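PDB 6I60: alpha-rhamnosidase from Dictyoglomus thermophilum, which probably hydrolyses terminal non-reducing alpha-L-rhamnose residues from alpha-L-rhamnosides. Local coordinates for residues G362-D367 / G446-E451; G374-K379 / E451-K456; I378-N383 / L442-V447. All coordinates share one frame; numbering follows the deposited sequence.

Interaction 1 of 3, residues G362-D367 / G446-E451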
loop_
_atom_site.group_PDB
_atom_site.type_symbol
_atom_site.label_atom_id
_atom_site.label_comp_id
_atom_site.label_asym_id
_atom_site.label_seq_id
_atom_site.Cartn_x
_atom_site.Cartn_y
_atom_site.Cartn_z
ATOM N N GLY A 362 12.628 -36.934 -12.235
ATOM C CA GLY A 362 11.727 -36.128 -13.028
ATOM C C GLY A 362 11.236 -34.866 -12.356
ATOM O O GLY A 362 10.669 -34.001 -13.037
ATOM N N THR A 363 11.436 -34.727 -11.049
ATOM C CA THR A 363 11.013 -33.555 -10.294
ATOM C C THR A 363 12.224 -32.657 -10.068
ATOM O O THR A 363 13.237 -33.103 -9.521
ATOM C CB THR A 363 10.392 -33.968 -8.960
ATOM O OG1 THR A 363 9.326 -34.898 -9.191
ATOM C CG2 THR A 363 9.855 -32.756 -8.217
ATOM N N TYR A 364 12.116 -31.397 -10.486
ATOM C CA TYR A 364 13.195 -30.426 -10.355
ATOM C C TYR A 364 12.704 -29.228 -9.555
ATOM O O TYR A 364 11.654 -28.654 -9.867
ATOM C CB TYR A 364 13.710 -29.996 -11.730
ATOM C CG TYR A 364 14.368 -31.132 -12.477
ATOM C CD1 TYR A 364 13.627 -31.958 -13.314
ATOM C CD2 TYR A 364 15.722 -31.396 -12.325
ATOM C CE1 TYR A 364 14.222 -33.008 -13.988
ATOM C CE2 TYR A 364 16.326 -32.442 -12.996
ATOM C CZ TYR A 364 15.571 -33.246 -13.825
ATOM O OH TYR A 364 16.171 -34.288 -14.491
ATOM N N VAL A 365 13.465 -28.855 -8.529
ATOM C CA VAL A 365 13.079 -27.817 -7.580
ATOM C C VAL A 365 14.015 -26.627 -7.739
ATOM O O VAL A 365 15.240 -26.796 -7.792
ATOM C CB VAL A 365 13.109 -28.341 -6.136
ATOM C CG1 VAL A 365 13.001 -27.187 -5.159
ATOM C CG2 VAL A 365 11.996 -29.353 -5.916
ATOM N N TYR A 366 13.441 -25.429 -7.800
ATOM C CA TYR A 366 14.196 -24.190 -7.896
ATOM C C TYR A 366 14.071 -23.398 -6.603
ATOM O O TYR A 366 13.033 -23.423 -5.937
ATOM C CB TYR A 366 13.708 -23.335 -9.067
ATOM C CG TYR A 366 14.152 -23.836 -10.420
ATOM C CD1 TYR A 366 13.478 -24.871 -11.055
ATOM C CD2 TYR A 366 15.245 -23.275 -11.063
ATOM C CE1 TYR A 366 13.882 -25.331 -12.293
ATOM C CE2 TYR A 366 15.656 -23.727 -12.299
ATOM C CZ TYR A 366 14.970 -24.755 -12.911
ATOM O OH TYR A 366 15.375 -25.210 -14.143
ATOM N N ASP A 367 15.140 -22.691 -6.252
ATOM C CA ASP A 367 15.156 -21.799 -5.099
ATOM C C ASP A 367 15.526 -20.405 -5.580
ATOM O O ASP A 367 16.571 -20.220 -6.214
ATOM C CB ASP A 367 16.140 -22.286 -4.033
ATOM C CG ASP A 367 16.181 -21.376 -2.818
ATOM O OD1 ASP A 367 15.288 -20.513 -2.690
ATOM O OD2 ASP A 367 17.105 -21.526 -1.991
ATOM N N GLY A 446 13.089 -32.968 -20.355
ATOM C CA GLY A 446 14.494 -33.095 -20.040
ATOM C C GLY A 446 14.861 -32.403 -18.743
ATOM O O GLY A 446 14.019 -32.120 -17.886
ATOM N N VAL A 447 16.153 -32.126 -18.602
ATOM C CA VAL A 447 16.689 -31.453 -17.424
ATOM C C VAL A 447 16.622 -29.948 -17.669
ATOM O O VAL A 447 17.177 -29.474 -18.671
ATOM C CB VAL A 447 18.128 -31.896 -17.131
ATOM C CG1 VAL A 447 18.621 -31.282 -15.830
ATOM C CG2 VAL A 447 18.215 -33.412 -17.074
ATOM N N PRO A 448 15.958 -29.177 -16.812
ATOM C CA PRO A 448 15.948 -27.723 -16.973
ATOM C C PRO A 448 17.134 -27.069 -16.276
ATOM O O PRO A 448 17.786 -27.652 -15.407
ATOM C CB PRO A 448 14.625 -27.316 -16.311
ATOM C CG PRO A 448 14.412 -28.346 -15.247
ATOM C CD PRO A 448 15.103 -29.620 -15.695
ATOM N N THR A 449 17.413 -25.836 -16.687
ATOM C CA THR A 449 18.515 -25.049 -16.148
ATOM C C THR A 449 17.972 -23.834 -15.404
ATOM O O THR A 449 16.762 -23.651 -15.255
ATOM C CB THR A 449 19.473 -24.612 -17.259
ATOM O OG1 THR A 449 19.014 -23.380 -17.829
ATOM C CG2 THR A 449 19.552 -25.666 -18.347
ATOM N N LEU A 450 18.892 -22.990 -14.939
ATOM C CA LEU A 450 18.518 -21.766 -14.242
ATOM C C LEU A 450 18.107 -20.648 -15.190
ATOM O O LEU A 450 17.646 -19.601 -14.720
ATOM C CB LEU A 450 19.672 -21.291 -13.357
ATOM C CG LEU A 450 20.237 -22.321 -12.376
ATOM C CD1 LEU A 450 21.278 -21.687 -11.468
ATOM C CD2 LEU A 450 19.123 -22.950 -11.556
ATOM N N GLU A 451 18.266 -20.835 -16.500
ATOM C CA GLU A 451 17.799 -19.860 -17.477
ATOM C C GLU A 451 16.373 -20.134 -17.937
ATOM O O GLU A 451 15.650 -19.193 -18.288
ATOM C CB GLU A 451 18.733 -19.836 -18.691
ATOM C CG GLU A 451 18.406 -18.762 -19.723
ATOM C CD GLU A 451 17.663 -19.307 -20.939
ATOM O OE1 GLU A 451 17.236 -20.483 -20.910
ATOM O OE2 GLU A 451 17.506 -18.556 -21.926
#
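Pro448 sets its CD over one face of the Tyr364 ring, 3.6 Å from the ring centroid and only 12° off the ring normal, a CH-pi contact close to the centre of the ring. The tyrosine is brought there by its first torsion, which sets CG anti to the carbonyl carbon (chi1 -65°). This proline touches both tyrosines and belongs to the tightly packed part of the contact, since its CG lies at the edge of the ring of buried Tyr366, 4.3 Å from CE1. The hydroxyl of Tyr366 donates a hydrogen bond to the backbone O of Thr449, although the modelled length is doubtfully short; the acceptor lies at the ring edge. Leu450 completes this side, CD2 reaching to 3.6 Å from Tyr366 CE2. Packing thins toward solvent. There Val447, exposed, stands roughly perpendicular to the Tyr364 side chain, its CG1 3.8 Å from CE2, while the side chain of Thr449 starts off away from the strand and its OG1 accepts from Glu451 N at 3.0 Å, an ST turn. The case illustrates how a strand's aromatic residues can hold an irregular loop. Strand 363-368 lies between strands 355-357 and 438-442, and Met356 touches both Tyr366 and Leu450.

Interaction 2 of 3, residues G374-K379 / E451-K456; sequences GWIKIK and EDIEGK
Lys379 sends its amine to three oxygens of the facing segment: NZ lies 2.7 Å from Glu454 OE2 and 3.0 Å from the backbone O of Glu451, and makes a weak salt bridge to Glu451 OE2. It meets Glu454 on the anti side of OE2, 28° out of the carboxylate plane. The other oxygen, OE1, pairs with Lys377 NZ, whose chain runs alongside Glu454 and bends at its last two torsions to bring the amine round. One carboxylate thus joins two lysines, one on each oxygen. With an alanine here instead of Lys379, Glu454 OE2 and the Glu451 carbonyl would probably lose this donor, and a gap would open beside the Glu451 carboxylate. On the opposite face of the sheet from the lysines, Ile453 CD1 touches both Ile376 CD1 and Ile378 CG1, 3.7 Å from each.

These side chains are positioned by the antiparallel pairing of the two strands. Trp375 with Lys456 and Lys377 with Glu454 are hydrogen-bonded pairs, and Lys379 N adds a bond to Asp452 O at 2.9 Å. Lys456 rests its CB 3.7 Å from Trp375 NE1, while its amine forms a salt bridge with Glu428. Farther out, Arg381 forms a salt bridge with Asp452, whose OD2 accepts from Thr449 N. Strands 375-380 and 453-458 are the inner pair of a four-stranded antiparallel sheet edged by 345-351 and 425-427; its isoleucine face packs on Tyr366 and Phe368 of strand 363-368 and on Ile441 of strand 438-442.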
loop_
_atom_site.group_PDB
_atom_site.type_symbol
_atom_site.label_atom_id
_atom_site.label_comp_id
_atom_site.label_asym_id
_atom_site.label_seq_id
_atom_site.Cartn_x
_atom_site.Cartn_y
_atom_site.Cartn_z
ATOM N N GLY A 374 3.981 -13.338 -7.048
ATOM C CA GLY A 374 3.838 -13.302 -8.487
ATOM C C GLY A 374 3.776 -14.683 -9.104
ATOM O O GLY A 374 3.115 -15.581 -8.573
ATOM N N TRP A 375 4.460 -14.860 -10.228
ATOM C CA TRP A 375 4.479 -16.133 -10.928
ATOM C C TRP A 375 5.857 -16.312 -11.551
ATOM O O TRP A 375 6.776 -15.525 -11.309
ATOM C CB TRP A 375 3.356 -16.194 -11.971
ATOM C CG TRP A 375 3.355 -15.036 -12.926
ATOM C CD1 TRP A 375 4.206 -14.836 -13.973
ATOM C CD2 TRP A 375 2.456 -13.921 -12.922
ATOM N NE1 TRP A 375 3.894 -13.665 -14.621
ATOM C CE2 TRP A 375 2.823 -13.085 -13.995
ATOM C CE3 TRP A 375 1.376 -13.549 -12.116
ATOM C CZ2 TRP A 375 2.149 -11.901 -14.283
ATOM C CZ3 TRP A 375 0.708 -12.372 -12.404
ATOM C CH2 TRP A 375 1.097 -11.562 -13.478
ATOM N N ILE A 376 6.002 -17.357 -12.363
ATOM C CA ILE A 376 7.251 -17.629 -13.057
ATOM C C ILE A 376 6.967 -17.754 -14.547
ATOM O O ILE A 376 5.829 -17.958 -14.975
ATOM C CB ILE A 376 7.953 -18.901 -12.532
ATOM C CG1 ILE A 376 7.152 -20.149 -12.899
ATOM C CG2 ILE A 376 8.162 -18.824 -11.026
ATOM C CD1 ILE A 376 8.019 -21.323 -13.266
ATOM N N LYS A 377 8.025 -17.611 -15.338
ATOM C CA LYS A 377 7.977 -17.836 -16.775
ATOM C C LYS A 377 8.894 -19.001 -17.109
ATOM O O LYS A 377 10.062 -19.010 -16.705
ATOM C CB LYS A 377 8.398 -16.587 -17.551
ATOM C CG LYS A 377 8.592 -16.827 -19.038
ATOM C CD LYS A 377 8.794 -15.525 -19.789
ATOM C CE LYS A 377 10.016 -15.597 -20.686
ATOM N NZ LYS A 377 11.234 -15.093 -20.002
ATOM N N ILE A 378 8.366 -19.983 -17.832
ATOM C CA ILE A 378 9.115 -21.182 -18.182
ATOM C C ILE A 378 9.419 -21.159 -19.673
ATOM O O ILE A 378 8.639 -20.647 -20.484
ATOM C CB ILE A 378 8.355 -22.468 -17.782
ATOM C CG1 ILE A 378 9.291 -23.678 -17.799
ATOM C CG2 ILE A 378 7.146 -22.699 -18.685
ATOM C CD1 ILE A 378 8.625 -24.967 -17.369
ATOM N N LYS A 379 10.585 -21.692 -20.027
ATOM C CA LYS A 379 10.988 -21.883 -21.415
ATOM C C LYS A 379 11.078 -23.380 -21.673
ATOM O O LYS A 379 11.777 -24.095 -20.947
ATOM C CB LYS A 379 12.325 -21.199 -21.703
ATOM C CG LYS A 379 12.356 -19.712 -21.384
ATOM C CD LYS A 379 13.725 -19.113 -21.687
ATOM C CE LYS A 379 13.766 -17.625 -21.374
ATOM N NZ LYS A 379 14.926 -17.267 -20.510
ATOM N N GLU A 451 18.266 -20.835 -16.500
ATOM C CA GLU A 451 17.799 -19.860 -17.477
ATOM C C GLU A 451 16.373 -20.134 -17.937
ATOM O O GLU A 451 15.650 -19.193 -18.288
ATOM C CB GLU A 451 18.733 -19.836 -18.691
ATOM C CG GLU A 451 18.406 -18.762 -19.723
ATOM C CD GLU A 451 17.663 -19.307 -20.939
ATOM O OE1 GLU A 451 17.236 -20.483 -20.910
ATOM O OE2 GLU A 451 17.506 -18.556 -21.926
ATOM N N ASP A 452 15.950 -21.399 -17.934
ATOM C CA ASP A 452 14.607 -21.769 -18.368
ATOM C C ASP A 452 13.525 -21.364 -17.377
ATOM O O ASP A 452 12.341 -21.551 -17.679
ATOM C CB ASP A 452 14.538 -23.277 -18.617
ATOM C CG ASP A 452 15.572 -23.748 -19.620
ATOM O OD1 ASP A 452 15.946 -22.954 -20.509
ATOM O OD2 ASP A 452 16.013 -24.912 -19.518
ATOM N N ILE A 453 13.891 -20.827 -16.218
ATOM C CA ILE A 453 12.940 -20.368 -15.212
ATOM C C ILE A 453 13.207 -18.893 -14.950
ATOM O O ILE A 453 14.357 -18.497 -14.728
ATOM C CB ILE A 453 13.050 -21.189 -13.912
ATOM C CG1 ILE A 453 12.418 -22.568 -14.097
ATOM C CG2 ILE A 453 12.388 -20.462 -12.756
ATOM C CD1 ILE A 453 11.099 -22.531 -14.825
ATOM N N GLU A 454 12.151 -18.083 -14.988
ATOM C CA GLU A 454 12.254 -16.644 -14.762
ATOM C C GLU A 454 11.146 -16.227 -13.806
ATOM O O GLU A 454 9.964 -16.283 -14.161
ATOM C CB GLU A 454 12.160 -15.870 -16.077
ATOM C CG GLU A 454 13.501 -15.422 -16.631
ATOM C CD GLU A 454 13.381 -14.808 -18.012
ATOM O OE1 GLU A 454 12.532 -13.908 -18.192
ATOM O OE2 GLU A 454 14.131 -15.228 -18.920
ATOM N N GLY A 455 11.524 -15.808 -12.602
ATOM C CA GLY A 455 10.540 -15.361 -11.631
ATOM C C GLY A 455 10.068 -13.948 -11.933
ATOM O O GLY A 455 10.857 -13.060 -12.261
ATOM N N LYS A 456 8.760 -13.746 -11.818
ATOM C CA LYS A 456 8.134 -12.449 -12.058
ATOM C C LYS A 456 7.575 -11.930 -10.738
ATOM O O LYS A 456 6.652 -12.524 -10.172
ATOM C CB LYS A 456 7.040 -12.560 -13.119
ATOM C CG LYS A 456 7.550 -12.965 -14.499
ATOM C CD LYS A 456 8.553 -11.954 -15.045
ATOM C CE LYS A 456 8.952 -12.282 -16.475
ATOM N NZ LYS A 456 8.069 -11.599 -17.463
#

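Interaction 3 of 3, residues I378-N383 / L442-V447; sequences IKVRTN and LGYPGV
Tyr444 comes at strand 375-380 edge first, its hydroxyl donating to the backbone O of Lys379 with OH 2.8 Å from that oxygen. The acceptor lies near the ring plane, whereas relative to the carbonyl plane the hydroxyl is tilted by 18°, and the C=O...OH angle is 150°. The reach depends on the first torsion, which carries CG away from the backbone N and beside the carbonyl carbon (chi1 -170°). Along the same edge Ile378 CD1 sits 3.8 Å from Tyr444 CD2, the two side chains running past one another and pointing opposite ways. Val380 CG1 approaches the ring obliquely and more loosely, 4.3 Å from Tyr444 CE2.

One face of the ring is covered from within its own segment, where Pro445 CD stands 3.4 Å above the plane, nearer the ring's border than its centre. Pro445 in turn directs its ring at the departing chain: CG is 3.6 Å from the backbone O of Arg381, and CB touches Thr382 CB at 4.2 Å. It is the centre of an inverse gamma turn, a tight bend that presents tyrosine edge and proline ring to the same partner. Arg381 carries its guanidinium to Asp452, and Thr382 OG1 bonds to the backbone O of Glu384. The bend follows strand 438-442, and Ile389 of strand 388-394 touches Ile378, Val380 and Pro445, while strand 425-427 pairs with strand 375-380 at Val380.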
loop_
_atom_site.group_PDB
_atom_site.type_symbol
_atom_site.label_atom_id
_atom_site.label_comp_id
_atom_site.label_asym_id
_atom_site.label_seq_id
_atom_site.Cartn_x
_atom_site.Cartn_y
_atom_site.Cartn_z
ATOM N N ILE A 378 8.366 -19.983 -17.832
ATOM C CA ILE A 378 9.115 -21.182 -18.182
ATOM C C ILE A 378 9.419 -21.159 -19.673
ATOM O O ILE A 378 8.639 -20.647 -20.484
ATOM C CB ILE A 378 8.355 -22.468 -17.782
ATOM C CG1 ILE A 378 9.291 -23.678 -17.799
ATOM C CG2 ILE A 378 7.146 -22.699 -18.685
ATOM C CD1 ILE A 378 8.625 -24.967 -17.369
ATOM N N LYS A 379 10.585 -21.692 -20.027
ATOM C CA LYS A 379 10.988 -21.883 -21.415
ATOM C C LYS A 379 11.078 -23.380 -21.673
ATOM O O LYS A 379 11.777 -24.095 -20.947
ATOM C CB LYS A 379 12.325 -21.199 -21.703
ATOM C CG LYS A 379 12.356 -19.712 -21.384
ATOM C CD LYS A 379 13.725 -19.113 -21.687
ATOM C CE LYS A 379 13.766 -17.625 -21.374
ATOM N NZ LYS A 379 14.926 -17.267 -20.510
ATOM N N VAL A 380 10.362 -23.855 -22.689
ATOM C CA VAL A 380 10.307 -25.278 -22.993
ATOM C C VAL A 380 10.733 -25.500 -24.438
ATOM O O VAL A 380 10.571 -24.630 -25.299
ATOM C CB VAL A 380 8.901 -25.867 -22.734
ATOM C CG1 VAL A 380 8.338 -25.341 -21.424
ATOM C CG2 VAL A 380 7.961 -25.547 -23.882
ATOM N N ARG A 381 11.305 -26.678 -24.691
ATOM C CA ARG A 381 11.698 -27.104 -26.035
ATOM C C ARG A 381 11.311 -28.574 -26.154
ATOM O O ARG A 381 11.989 -29.444 -25.600
ATOM C CB ARG A 381 13.188 -26.900 -26.281
ATOM C CG ARG A 381 13.661 -25.461 -26.162
ATOM C CD ARG A 381 15.154 -25.399 -25.885
ATOM N NE ARG A 381 15.459 -24.580 -24.718
ATOM C CZ ARG A 381 15.845 -23.310 -24.776
ATOM N NH1 ARG A 381 15.976 -22.709 -25.952
ATOM N NH2 ARG A 381 16.101 -22.639 -23.661
ATOM N N THR A 382 10.229 -28.848 -26.868
ATOM C CA THR A 382 9.690 -30.203 -26.838
ATOM C C THR A 382 9.446 -30.799 -28.216
ATOM O O THR A 382 9.690 -31.995 -28.405
ATOM C CB THR A 382 8.382 -30.225 -26.031
ATOM O OG1 THR A 382 7.685 -31.453 -26.275
ATOM C CG2 THR A 382 7.495 -29.052 -26.421
ATOM N N ASN A 383 8.943 -30.009 -29.171
ATOM C CA ASN A 383 8.589 -30.472 -30.512
ATOM C C ASN A 383 7.410 -31.444 -30.497
ATOM O O ASN A 383 6.631 -31.487 -31.454
ATOM C CB ASN A 383 9.794 -31.111 -31.210
ATOM C CG ASN A 383 10.445 -30.183 -32.213
ATOM O OD1 ASN A 383 9.869 -29.166 -32.598
ATOM N ND2 ASN A 383 11.654 -30.529 -32.645
ATOM N N LEU A 442 7.298 -30.510 -12.642
ATOM C CA LEU A 442 7.236 -31.912 -13.027
ATOM C C LEU A 442 6.782 -32.002 -14.474
ATOM O O LEU A 442 5.824 -31.330 -14.870
ATOM C CB LEU A 442 6.287 -32.697 -12.118
ATOM C CG LEU A 442 6.114 -34.177 -12.467
ATOM C CD1 LEU A 442 6.970 -35.048 -11.556
ATOM C CD2 LEU A 442 4.650 -34.593 -12.398
ATOM N N GLY A 443 7.471 -32.822 -15.258
ATOM C CA GLY A 443 7.122 -33.023 -16.647
ATOM C C GLY A 443 7.904 -32.201 -17.646
ATOM O O GLY A 443 7.482 -32.111 -18.805
ATOM N N TYR A 444 9.017 -31.602 -17.242
ATOM C CA TYR A 444 9.810 -30.816 -18.173
ATOM C C TYR A 444 10.451 -31.727 -19.218
ATOM O O TYR A 444 10.913 -32.825 -18.887
ATOM C CB TYR A 444 10.891 -30.034 -17.427
ATOM C CG TYR A 444 11.596 -29.007 -18.278
ATOM C CD1 TYR A 444 12.792 -29.307 -18.914
ATOM C CD2 TYR A 444 11.061 -27.737 -18.452
ATOM C CE1 TYR A 444 13.439 -28.374 -19.693
ATOM C CE2 TYR A 444 11.700 -26.796 -19.230
ATOM C CZ TYR A 444 12.890 -27.121 -19.849
ATOM O OH TYR A 444 13.535 -26.189 -20.627
ATOM N N PRO A 445 10.488 -31.308 -20.488
ATOM C CA PRO A 445 11.133 -32.134 -21.519
ATOM C C PRO A 445 12.641 -32.204 -21.340
ATOM O O PRO A 445 13.392 -31.569 -22.088
ATOM C CB PRO A 445 10.753 -31.426 -22.826
ATOM C CG PRO A 445 10.496 -30.011 -22.425
ATOM C CD PRO A 445 9.900 -30.079 -21.047
ATOM N N GLY A 446 13.089 -32.968 -20.355
ATOM C CA GLY A 446 14.494 -33.095 -20.040
ATOM C C GLY A 446 14.861 -32.403 -18.743
ATOM O O GLY A 446 14.019 -32.120 -17.886
ATOM N N VAL A 447 16.153 -32.126 -18.602
ATOM C CA VAL A 447 16.689 -31.453 -17.424
ATOM C C VAL A 447 16.622 -29.948 -17.669
ATOM O O VAL A 447 17.177 -29.474 -18.671
ATOM C CB VAL A 447 18.128 -31.896 -17.131
ATOM C CG1 VAL A 447 18.621 -31.282 -15.830
ATOM C CG2 VAL A 447 18.215 -33.412 -17.074
#

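How the interactions relate
All three contacts lie within the concanavalin-like domain, their centres about 11 Å (1 and 2), 9 Å (1 and 3) and 13 Å (2 and 3) apart. In chain order, 362-367, 374-379 and 378-383 come first, followed by 442-447, 446-451 and 451-456, so the loop between strands 438-442 and 453-458 and its exit strand return to chain laid down earlier. Interactions 2 and 3 share strand 375-380, interactions 1 and 3 share Gly446 and Val447, and Glu451 joins 1 to 2. Packing of Tyr366 on Ile453 links the two facing sheets. Interactions 1 and 3 fasten that loop to the two layers of the beta sandwich, while interaction 2 pairs the strand after it with strand 375-380.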